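Local atomic coordinates of beta sliding clamp (PDB entry 6DJ8), a protein that forms a ring-shaped head-to-tail homodimer around DNA and probably tethers DNA polymerases and other proteins to it, conferring processivity. Residues K162-N165 with R166-S170; G285-K288 with D289-R293; Y335-G339 with A340-M344. One frame throughout, in Å; residues are numbered along the deposited sequence.

In the fold
Interaction 2 joins successive turns of helix 284-294 in the C-terminal domain, and interaction 1 the last turns of helix 157-167 in the central domain and the residues that follow, whereas interaction 3 spans a loop between two strands of the C-terminal domain. Interaction 1 is nearest the centre of the chain in space and partly buried; its cationic side chains are answered by glutamates, and waters bridge its polar groups. Interaction 2, its centre about 21 Å from that of interaction 1, is also partly buried, but its salt-bridge network faces the second subunit. Interaction 3 is a surface contact whose nearest atoms lie about 7 Å from interaction 2; there a tyrosine hydroxyl bonds a loop carbonyl.

Interaction 1 of 3, residues K162-N165 with R166-S170; sequences KVIN and RIAFS
Residues 162-167 belong to helix 157-167, and 168-170 carry the chain on in a helical course without the regular bonds. Arg166 N donates to Lys162 O at 3.0 Å, with a weak second bond to Val163 O. Ile164 O is gripped twice: Ala168 N approaches in the carbonyl plane at 2.8 Å with an almost straight N-H (173°), while Ile167 N comes from above that plane at 3.1 Å. Between Asn165 and Phe169 a water steps in, taking a weak bond from Phe169 N and donating to Asn165 O.

Among the side chains, Lys162 and Arg166 run alongside each other. With CG of Lys162 anti to the backbone N (chi1 -173°) and the chain extended beyond, its CE settles over one face of the guanidinium, 3.6 Å from Arg166 CZ. The two cationic ends are close, but Glu359 pairs with Lys162 and Glu377 with Arg166, which should offset their repulsion. A second water lies in the guanidinium plane at its edge, 3.0 Å from Arg166 NE, and also accepts from Asn165 ND2. On another side of the helix Val163 CG1 meets Ile167 CG1 at 4.2 Å, and both residues pack on Leu195 of strand 192-198. The Phe169 ring turns back toward the preceding turn (chi1 76°), placing CD1 3.5 Å from Asn165 O near the ring plane; Ser170 OG lies over one ring face, toward the rim.

Phe169, which also touches Val357, Arg202 and His385, sits where central and C-terminal domains meet, consistent with the region that binds partner proteins in relatives. Ile164 and Ala168 pack on helix 223-231, an arrangement characteristic of the domains of DNA polymerase processivity rings, in which a pair of helices packs against beta-sheet.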
ATOM      1  N   LYS A 162      -1.808 -25.920   4.745  1.00 39.01           N
ATOM      2  CA  LYS A 162      -3.227 -25.766   5.071  1.00 42.34           C
ATOM      3  C   LYS A 162      -3.433 -25.720   6.580  1.00 40.53           C
ATOM      4  O   LYS A 162      -4.165 -24.865   7.095  1.00 38.44           O
ATOM      5  CB  LYS A 162      -4.034 -26.904   4.447  1.00 46.10           C
ATOM      6  CG  LYS A 162      -5.546 -26.750   4.584  1.00 50.28           C
ATOM      7  CD  LYS A 162      -6.264 -27.660   3.592  1.00 49.23           C
ATOM      8  CE  LYS A 162      -7.735 -27.843   3.937  1.00 62.10           C
ATOM      9  NZ  LYS A 162      -8.466 -28.462   2.789  1.00 70.18           N
ATOM     10  N   VAL A 163      -2.763 -26.610   7.311  1.00 33.99           N
ATOM     11  CA  VAL A 163      -2.893 -26.617   8.766  1.00 35.11           C
ATOM     12  C   VAL A 163      -2.407 -25.300   9.359  1.00 34.66           C
ATOM     13  O   VAL A 163      -3.046 -24.726  10.251  1.00 38.47           O
ATOM     14  CB  VAL A 163      -2.149 -27.827   9.357  1.00 41.31           C
ATOM     15  CG1 VAL A 163      -2.072 -27.710  10.864  1.00 36.71           C
ATOM     16  CG2 VAL A 163      -2.885 -29.108   8.987  1.00 41.33           C
ATOM     17  N   ILE A 164      -1.263 -24.806   8.886  1.00 35.26           N
ATOM     18  CA  ILE A 164      -0.746 -23.530   9.377  1.00 36.03           C
ATOM     19  C   ILE A 164      -1.761 -22.428   9.116  1.00 34.83           C
ATOM     20  O   ILE A 164      -2.059 -21.606   9.994  1.00 36.04           O
ATOM     21  CB  ILE A 164       0.603 -23.214   8.701  1.00 37.47           C
ATOM     22  CG1 ILE A 164       1.717 -24.093   9.270  1.00 39.16           C
ATOM     23  CG2 ILE A 164       0.934 -21.716   8.819  1.00 35.22           C
ATOM     24  CD1 ILE A 164       3.037 -23.970   8.500  1.00 36.80           C
ATOM     25  N   ASN A 165      -2.305 -22.400   7.895  1.00 35.38           N
ATOM     26  CA  ASN A 165      -3.297 -21.390   7.536  1.00 36.42           C
ATOM     27  C   ASN A 165      -4.512 -21.451   8.458  1.00 38.20           C
ATOM     28  O   ASN A 165      -5.101 -20.415   8.782  1.00 39.49           O
ATOM     29  CB  ASN A 165      -3.704 -21.566   6.061  1.00 34.59           C
ATOM     30  CG  ASN A 165      -4.484 -20.364   5.518  1.00 48.14           C
ATOM     31  OD1 ASN A 165      -4.078 -19.225   5.703  1.00 42.84           O
ATOM     32  ND2 ASN A 165      -5.604 -20.623   4.847  1.00 40.59           N
ATOM     33  N   ARG A 166      -4.871 -22.639   8.943  1.00 34.90           N
ATOM     34  CA  ARG A 166      -6.029 -22.756   9.821  1.00 33.58           C
ATOM     35  C   ARG A 166      -5.694 -22.534  11.288  1.00 34.84           C
ATOM     36  O   ARG A 166      -6.607 -22.289  12.084  1.00 35.82           O
ATOM     37  CB  ARG A 166      -6.678 -24.135   9.638  1.00 36.93           C
ATOM     38  CG  ARG A 166      -7.611 -24.119   8.436  1.00 42.00           C
ATOM     39  CD  ARG A 166      -7.759 -25.431   7.687  1.00 42.22           C
ATOM     40  NE  ARG A 166      -8.482 -25.165   6.449  1.00 49.34           N
ATOM     41  CZ  ARG A 166      -9.652 -25.692   6.112  1.00 51.81           C
ATOM     42  NH1 ARG A 166     -10.246 -26.591   6.881  1.00 50.90           N
ATOM     43  NH2 ARG A 166     -10.211 -25.339   4.966  1.00 57.91           N
ATOM     44  N   ILE A 167      -4.417 -22.576  11.669  1.00 34.51           N
ATOM     45  CA  ILE A 167      -4.019 -22.537  13.070  1.00 28.66           C
ATOM     46  C   ILE A 167      -3.368 -21.205  13.449  1.00 37.19           C
ATOM     47  O   ILE A 167      -3.692 -20.628  14.493  1.00 33.32           O
ATOM     48  CB  ILE A 167      -3.081 -23.720  13.389  1.00 36.32           C
ATOM     49  CG1 ILE A 167      -3.883 -25.018  13.511  1.00 36.91           C
ATOM     50  CG2 ILE A 167      -2.334 -23.466  14.676  1.00 40.38           C
ATOM     51  CD1 ILE A 167      -4.599 -25.160  14.842  1.00 38.53           C
ATOM     52  N   ALA A 168      -2.476 -20.674  12.597  1.00 31.39           N
ATOM     53  CA  ALA A 168      -1.610 -19.573  13.027  1.00 34.33           C
ATOM     54  C   ALA A 168      -2.407 -18.348  13.476  1.00 36.96           C
ATOM     55  O   ALA A 168      -2.095 -17.741  14.511  1.00 34.98           O
ATOM     56  CB  ALA A 168      -0.646 -19.192  11.897  1.00 34.36           C
ATOM     57  N   PHE A 169      -3.439 -17.963  12.716  1.00 33.19           N
ATOM     58  CA  PHE A 169      -4.125 -16.704  13.009  1.00 33.95           C
ATOM     59  C   PHE A 169      -4.803 -16.694  14.372  1.00 36.72           C
ATOM     60  O   PHE A 169      -5.028 -15.614  14.930  1.00 33.13           O
ATOM     61  CB  PHE A 169      -5.152 -16.395  11.905  1.00 37.69           C
ATOM     62  CG  PHE A 169      -6.420 -17.222  11.998  1.00 35.19           C
ATOM     63  CD1 PHE A 169      -6.516 -18.444  11.350  1.00 29.22           C
ATOM     64  CD2 PHE A 169      -7.518 -16.759  12.730  1.00 30.43           C
ATOM     65  CE1 PHE A 169      -7.705 -19.217  11.433  1.00 34.66           C
ATOM     66  CE2 PHE A 169      -8.698 -17.493  12.800  1.00 34.48           C
ATOM     67  CZ  PHE A 169      -8.786 -18.738  12.163  1.00 32.44           C
ATOM     68  N   SER A 170      -5.131 -17.865  14.936  1.00 30.68           N
ATOM     69  CA  SER A 170      -5.827 -17.905  16.218  1.00 32.50           C
ATOM     70  C   SER A 170      -4.922 -17.718  17.428  1.00 34.22           C
ATOM     71  O   SER A 170      -5.433 -17.455  18.529  1.00 34.91           O
ATOM     72  CB  SER A 170      -6.545 -19.247  16.398  1.00 38.25           C
ATOM     73  OG  SER A 170      -7.723 -19.307  15.637  1.00 43.18           O
TER
HETATM   74  O   HOH W   1      -3.149 -18.460  10.041  1.00 42.49           O
HETATM   75  O   HOH W   2      -7.290 -23.152   4.497  1.00 47.67           O

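Interaction 2 of 3, residues G285-K288 with D289-R293; sequences GILK and DRLAR
Asp289 follows Gly285 by one helical turn, its N donating to Gly285 O at 3.0 Å. Its carboxylate heads a salt-bridge network: OD1 receives Arg290 NH1 and Arg293 NE, each at 2.7 Å and from opposite faces of the carboxylate plane. Arg290 N bonds to Ile286 O at 3.0 Å. Its side chain runs beside that of Ile286; with the chain bent at chi2 (-49°), the guanidinium lies loosely under Ile286 CG2, which stands 4.2 Å above the centre of one face. Phe95 of the second subunit makes a cation-pi contact with the same arginine. This stretch of helix 284-294 thus lies at the head-to-tail dimer interface, where the C-terminal domain meets the N-terminal domain of the second subunit. Leu291 turns to the interior: its CD1 lies 3.8 Å from Leu287 CG, the two side chains crossing at a slant, and together they pack on Phe351, Val352 and Ile355 of helix 348-355. Ala292 adds the next backbone bond, N to Lys288 O at 3.1 Å. Arg293 closes on Asp289 side-on, NH1 reaching the syn lone pair of OD2 at 2.8 Å, and its NH1 and NH2 also bond to Asn94 and Ala92 of the second subunit.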
ATOM      1  N   GLY A 285     -19.467 -17.380   0.297  1.00 49.52           N
ATOM      2  CA  GLY A 285     -19.175 -16.170  -0.457  1.00 44.14           C
ATOM      3  C   GLY A 285     -20.107 -15.025  -0.109  1.00 46.91           C
ATOM      4  O   GLY A 285     -19.680 -13.875   0.020  1.00 46.32           O
ATOM      5  N   ILE A 286     -21.390 -15.328   0.073  1.00 47.43           N
ATOM      6  CA  ILE A 286     -22.356 -14.291   0.418  1.00 47.62           C
ATOM      7  C   ILE A 286     -22.159 -13.831   1.855  1.00 42.94           C
ATOM      8  O   ILE A 286     -22.265 -12.633   2.160  1.00 39.99           O
ATOM      9  CB  ILE A 286     -23.782 -14.788   0.136  1.00 53.16           C
ATOM     10  CG1 ILE A 286     -24.039 -14.687  -1.372  1.00 57.73           C
ATOM     11  CG2 ILE A 286     -24.808 -13.974   0.910  1.00 49.12           C
ATOM     12  CD1 ILE A 286     -24.707 -15.858  -1.968  1.00 61.09           C
ATOM     13  N   LEU A 287     -21.850 -14.757   2.763  1.00 41.76           N
ATOM     14  CA  LEU A 287     -21.490 -14.336   4.112  1.00 41.30           C
ATOM     15  C   LEU A 287     -20.308 -13.366   4.077  1.00 44.46           C
ATOM     16  O   LEU A 287     -20.344 -12.306   4.716  1.00 38.44           O
ATOM     17  CB  LEU A 287     -21.164 -15.549   4.983  1.00 36.05           C
ATOM     18  CG  LEU A 287     -20.839 -15.170   6.426  1.00 39.91           C
ATOM     19  CD1 LEU A 287     -21.967 -14.302   6.994  1.00 36.11           C
ATOM     20  CD2 LEU A 287     -20.649 -16.448   7.258  1.00 40.42           C
ATOM     21  N   LYS A 288     -19.251 -13.707   3.328  1.00 39.24           N
ATOM     22  CA  LYS A 288     -18.084 -12.823   3.269  1.00 40.88           C
ATOM     23  C   LYS A 288     -18.461 -11.443   2.750  1.00 43.92           C
ATOM     24  O   LYS A 288     -18.056 -10.425   3.318  1.00 42.74           O
ATOM     25  CB  LYS A 288     -16.989 -13.413   2.384  1.00 41.65           C
ATOM     26  CG  LYS A 288     -16.196 -14.556   2.974  1.00 41.43           C
ATOM     27  CD  LYS A 288     -14.959 -14.791   2.119  1.00 45.41           C
ATOM     28  CE  LYS A 288     -14.725 -16.266   1.902  1.00 53.71           C
ATOM     29  NZ  LYS A 288     -13.630 -16.523   0.931  1.00 50.03           N
ATOM     30  N   ASP A 289     -19.240 -11.395   1.666  1.00 47.07           N
ATOM     31  CA  ASP A 289     -19.618 -10.121   1.056  1.00 39.07           C
ATOM     32  C   ASP A 289     -20.402  -9.251   2.036  1.00 42.47           C
ATOM     33  O   ASP A 289     -20.123  -8.056   2.185  1.00 45.02           O
ATOM     34  CB  ASP A 289     -20.428 -10.394  -0.212  1.00 45.25           C
ATOM     35  CG  ASP A 289     -21.078  -9.151  -0.772  1.00 44.20           C
ATOM     36  OD1 ASP A 289     -22.174  -8.785  -0.306  1.00 44.70           O
ATOM     37  OD2 ASP A 289     -20.484  -8.531  -1.672  1.00 44.61           O
ATOM     38  N   ARG A 290     -21.369  -9.850   2.739  1.00 39.19           N
ATOM     39  CA  ARG A 290     -22.221  -9.084   3.645  1.00 42.05           C
ATOM     40  C   ARG A 290     -21.464  -8.614   4.877  1.00 38.26           C
ATOM     41  O   ARG A 290     -21.730  -7.518   5.395  1.00 39.41           O
ATOM     42  CB  ARG A 290     -23.436  -9.919   4.063  1.00 41.75           C
ATOM     43  CG  ARG A 290     -24.341 -10.308   2.900  1.00 45.06           C
ATOM     44  CD  ARG A 290     -24.698  -9.122   1.988  1.00 49.53           C
ATOM     45  NE  ARG A 290     -25.810  -9.477   1.098  1.00 51.84           N
ATOM     46  CZ  ARG A 290     -25.669  -9.933  -0.143  1.00 52.47           C
ATOM     47  NH1 ARG A 290     -24.458 -10.082  -0.662  1.00 49.38           N
ATOM     48  NH2 ARG A 290     -26.738 -10.227  -0.874  1.00 60.95           N
ATOM     49  N   LEU A 291     -20.535  -9.436   5.378  1.00 33.40           N
ATOM     50  CA  LEU A 291     -19.732  -9.009   6.519  1.00 35.77           C
ATOM     51  C   LEU A 291     -18.869  -7.814   6.147  1.00 34.07           C
ATOM     52  O   LEU A 291     -18.626  -6.927   6.976  1.00 33.57           O
ATOM     53  CB  LEU A 291     -18.849 -10.164   7.029  1.00 29.07           C
ATOM     54  CG  LEU A 291     -19.649 -11.242   7.768  1.00 37.56           C
ATOM     55  CD1 LEU A 291     -18.772 -12.452   8.080  1.00 37.30           C
ATOM     56  CD2 LEU A 291     -20.223 -10.664   9.048  1.00 33.65           C
ATOM     57  N   ALA A 292     -18.372  -7.792   4.911  1.00 29.90           N
ATOM     58  CA  ALA A 292     -17.580  -6.645   4.480  1.00 37.07           C
ATOM     59  C   ALA A 292     -18.437  -5.387   4.404  1.00 42.68           C
ATOM     60  O   ALA A 292     -17.937  -4.279   4.629  1.00 37.76           O
ATOM     61  CB  ALA A 292     -16.912  -6.934   3.136  1.00 35.84           C
ATOM     62  N   ARG A 293     -19.725  -5.533   4.096  1.00 36.79           N
ATOM     63  CA  ARG A 293     -20.584  -4.358   4.034  1.00 34.88           C
ATOM     64  C   ARG A 293     -21.006  -3.909   5.429  1.00 36.77           C
ATOM     65  O   ARG A 293     -20.915  -2.718   5.750  1.00 39.50           O
ATOM     66  CB  ARG A 293     -21.789  -4.641   3.151  1.00 38.23           C
ATOM     67  CG  ARG A 293     -21.371  -5.004   1.754  1.00 35.52           C
ATOM     68  CD  ARG A 293     -22.519  -5.562   0.948  1.00 36.98           C
ATOM     69  NE  ARG A 293     -22.015  -6.116  -0.296  1.00 39.44           N
ATOM     70  CZ  ARG A 293     -21.672  -5.362  -1.334  1.00 45.60           C
ATOM     71  NH1 ARG A 293     -21.211  -5.925  -2.438  1.00 40.84           N
ATOM     72  NH2 ARG A 293     -21.785  -4.038  -1.252  1.00 41.11           N
TER

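Interaction 3 of 3, residues Y335-G339 with A340-M344; sequences YLYDG and ADEVM
The loop that carries the chain from strand 335-338 to strand 342-347 leads from one sheet to another within the C-terminal domain, and Tyr337 reaches across it to Ala340. Strand 335-338 lies at one edge of its sheet within this chain and pairs with strand 278-283, whereas strand 342-347 pairs with strand 303-308. The first of these sheets continues into the central domain. The two strands joined by the loop therefore belong to different sheets, and the connection is not a hairpin.

Tyr337 OH donates to Ala340 O at 2.9 Å, lying in the plane of that carbonyl with a C=O...OH angle of 147°. The same oxygen sits at the edge of the ring, in its plane and 3.3 Å from Tyr337 CE2, so the phenol meets the carbonyl with its edge. CG anti to the backbone N (chi1 -176°) sends the ring out from the strand and across the bend of the chain. The extended backbone of Gly339 runs past the ring, with its N 3.6 Å above one face and offset toward the rim. From the following strand Glu342 contributes its aliphatic part, CG lying 3.9 Å from Tyr337 OH, and its OE1 bonds to Ser369. Around the phenol, Phe308 meets the ring at an inclined angle and Phe367 packs on it, while Asn278 accepts from Ala340 N.

Residues 337-341 also touch a crystal neighbour, which may favour the loop shape seen here. Within the chain, the carbonyl and the amide of Ala340 each have a side-chain partner, one from the phenol and one from Asn278. The contact between the two segments rests on a neutral hydrogen bond rather than on an ion pair, made by a buried tyrosine whose hydroxyl acts as a donor and which would be expected to stay neutral.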
ATOM      1  N   TYR A 335     -29.055 -19.558   3.159  1.00 43.09           N
ATOM      2  CA  TYR A 335     -29.074 -19.694   4.609  1.00 44.30           C
ATOM      3  C   TYR A 335     -30.132 -20.705   5.026  1.00 47.74           C
ATOM      4  O   TYR A 335     -31.288 -20.601   4.608  1.00 51.58           O
ATOM      5  CB  TYR A 335     -29.348 -18.328   5.254  1.00 47.36           C
ATOM      6  CG  TYR A 335     -29.691 -18.361   6.723  1.00 46.22           C
ATOM      7  CD1 TYR A 335     -28.689 -18.319   7.692  1.00 45.16           C
ATOM      8  CD2 TYR A 335     -31.010 -18.396   7.146  1.00 49.39           C
ATOM      9  CE1 TYR A 335     -28.999 -18.328   9.041  1.00 39.51           C
ATOM     10  CE2 TYR A 335     -31.332 -18.415   8.484  1.00 43.40           C
ATOM     11  CZ  TYR A 335     -30.327 -18.381   9.432  1.00 47.08           C
ATOM     12  OH  TYR A 335     -30.659 -18.400  10.773  1.00 41.28           O
ATOM     13  N   LEU A 336     -29.738 -21.662   5.861  1.00 47.44           N
ATOM     14  CA  LEU A 336     -30.644 -22.640   6.451  1.00 48.45           C
ATOM     15  C   LEU A 336     -30.384 -22.648   7.949  1.00 51.01           C
ATOM     16  O   LEU A 336     -29.235 -22.515   8.384  1.00 49.82           O
ATOM     17  CB  LEU A 336     -30.445 -24.061   5.882  1.00 51.26           C
ATOM     18  CG  LEU A 336     -30.721 -24.367   4.404  1.00 55.97           C
ATOM     19  CD1 LEU A 336     -29.687 -23.740   3.471  1.00 62.32           C
ATOM     20  CD2 LEU A 336     -30.785 -25.867   4.178  1.00 59.50           C
ATOM     21  N   TYR A 337     -31.447 -22.781   8.734  1.00 40.82           N
ATOM     22  CA  TYR A 337     -31.328 -22.722  10.183  1.00 45.19           C
ATOM     23  C   TYR A 337     -32.324 -23.650  10.852  1.00 52.79           C
ATOM     24  O   TYR A 337     -33.498 -23.675  10.480  1.00 48.45           O
ATOM     25  CB  TYR A 337     -31.594 -21.333  10.717  1.00 41.91           C
ATOM     26  CG  TYR A 337     -31.386 -21.213  12.202  1.00 38.97           C
ATOM     27  CD1 TYR A 337     -30.128 -21.425  12.756  1.00 40.89           C
ATOM     28  CD2 TYR A 337     -32.435 -20.863  13.051  1.00 42.29           C
ATOM     29  CE1 TYR A 337     -29.911 -21.290  14.101  1.00 41.49           C
ATOM     30  CE2 TYR A 337     -32.228 -20.726  14.412  1.00 45.52           C
ATOM     31  CZ  TYR A 337     -30.948 -20.933  14.924  1.00 42.42           C
ATOM     32  OH  TYR A 337     -30.702 -20.798  16.266  1.00 49.58           O
ATOM     33  N   ASP A 338     -31.851 -24.378  11.859  1.00 49.90           N
ATOM     34  CA  ASP A 338     -32.698 -25.233  12.689  1.00 48.95           C
ATOM     35  C   ASP A 338     -32.394 -24.905  14.151  1.00 52.86           C
ATOM     36  O   ASP A 338     -31.353 -25.315  14.674  1.00 49.42           O
ATOM     37  CB  ASP A 338     -32.446 -26.696  12.370  1.00 58.37           C
ATOM     38  CG  ASP A 338     -33.392 -27.624  13.101  1.00 75.07           C
ATOM     39  OD1 ASP A 338     -33.457 -27.581  14.347  1.00 72.06           O
ATOM     40  OD2 ASP A 338     -34.092 -28.385  12.406  1.00 84.59           O
ATOM     41  N   GLY A 339     -33.267 -24.139  14.798  1.00 49.76           N
ATOM     42  CA  GLY A 339     -33.011 -23.739  16.168  1.00 50.55           C
ATOM     43  C   GLY A 339     -33.995 -22.681  16.624  1.00 54.60           C
ATOM     44  O   GLY A 339     -34.940 -22.337  15.913  1.00 57.23           O
ATOM     45  N   ALA A 340     -33.737 -22.156  17.821  1.00 50.81           N
ATOM     46  CA  ALA A 340     -34.573 -21.128  18.423  1.00 59.81           C
ATOM     47  C   ALA A 340     -34.129 -19.746  17.952  1.00 60.38           C
ATOM     48  O   ALA A 340     -33.048 -19.578  17.401  1.00 57.81           O
ATOM     49  CB  ALA A 340     -34.500 -21.199  19.946  1.00 54.12           C
ATOM     50  N   ASP A 341     -34.991 -18.754  18.153  1.00 64.34           N
ATOM     51  CA  ASP A 341     -34.608 -17.377  17.851  1.00 58.77           C
ATOM     52  C   ASP A 341     -33.491 -16.945  18.792  1.00 61.22           C
ATOM     53  O   ASP A 341     -33.665 -16.950  20.014  1.00 59.00           O
ATOM     54  CB  ASP A 341     -35.808 -16.441  17.968  1.00 59.76           C
ATOM     55  CG  ASP A 341     -36.735 -16.542  16.777  1.00 69.22           C
ATOM     56  OD1 ASP A 341     -36.459 -17.371  15.884  1.00 83.11           O
ATOM     57  OD2 ASP A 341     -37.733 -15.792  16.729  1.00 80.96           O
ATOM     58  N   GLU A 342     -32.340 -16.577  18.230  1.00 52.23           N
ATOM     59  CA  GLU A 342     -31.151 -16.307  19.023  1.00 52.89           C
ATOM     60  C   GLU A 342     -30.497 -15.025  18.538  1.00 51.74           C
ATOM     61  O   GLU A 342     -30.215 -14.884  17.346  1.00 41.71           O
ATOM     62  CB  GLU A 342     -30.148 -17.461  18.939  1.00 54.90           C
ATOM     63  CG  GLU A 342     -30.640 -18.747  19.604  1.00 59.14           C
ATOM     64  CD  GLU A 342     -30.769 -18.615  21.110  1.00 62.27           C
ATOM     65  OE1 GLU A 342     -29.843 -18.071  21.754  1.00 63.94           O
ATOM     66  OE2 GLU A 342     -31.799 -19.056  21.650  1.00 65.22           O
ATOM     67  N   VAL A 343     -30.256 -14.105  19.466  1.00 49.01           N
ATOM     68  CA  VAL A 343     -29.542 -12.866  19.198  1.00 53.50           C
ATOM     69  C   VAL A 343     -28.238 -12.916  19.976  1.00 54.88           C
ATOM     70  O   VAL A 343     -28.229 -13.276  21.157  1.00 49.85           O
ATOM     71  CB  VAL A 343     -30.366 -11.631  19.599  1.00 51.17           C
ATOM     72  CG1 VAL A 343     -29.615 -10.363  19.211  1.00 51.89           C
ATOM     73  CG2 VAL A 343     -31.751 -11.666  18.959  1.00 53.77           C
ATOM     74  N   MET A 344     -27.145 -12.589  19.298  1.00 44.67           N
ATOM     75  CA  MET A 344     -25.829 -12.619  19.970  1.00 48.95           C
ATOM     76  C   MET A 344     -24.887 -11.602  19.337  1.00 44.82           C
ATOM     77  O   MET A 344     -25.076 -11.242  18.203  1.00 45.28           O
ATOM     78  CB  MET A 344     -25.194 -13.995  19.810  1.00 43.94           C
ATOM     79  CG  MET A 344     -24.932 -14.304  18.382  1.00 46.93           C
ATOM     80  SD  MET A 344     -23.985 -15.769  18.164  1.00 54.27           S
ATOM     81  CE  MET A 344     -25.139 -16.977  18.791  1.00 52.50           C
TER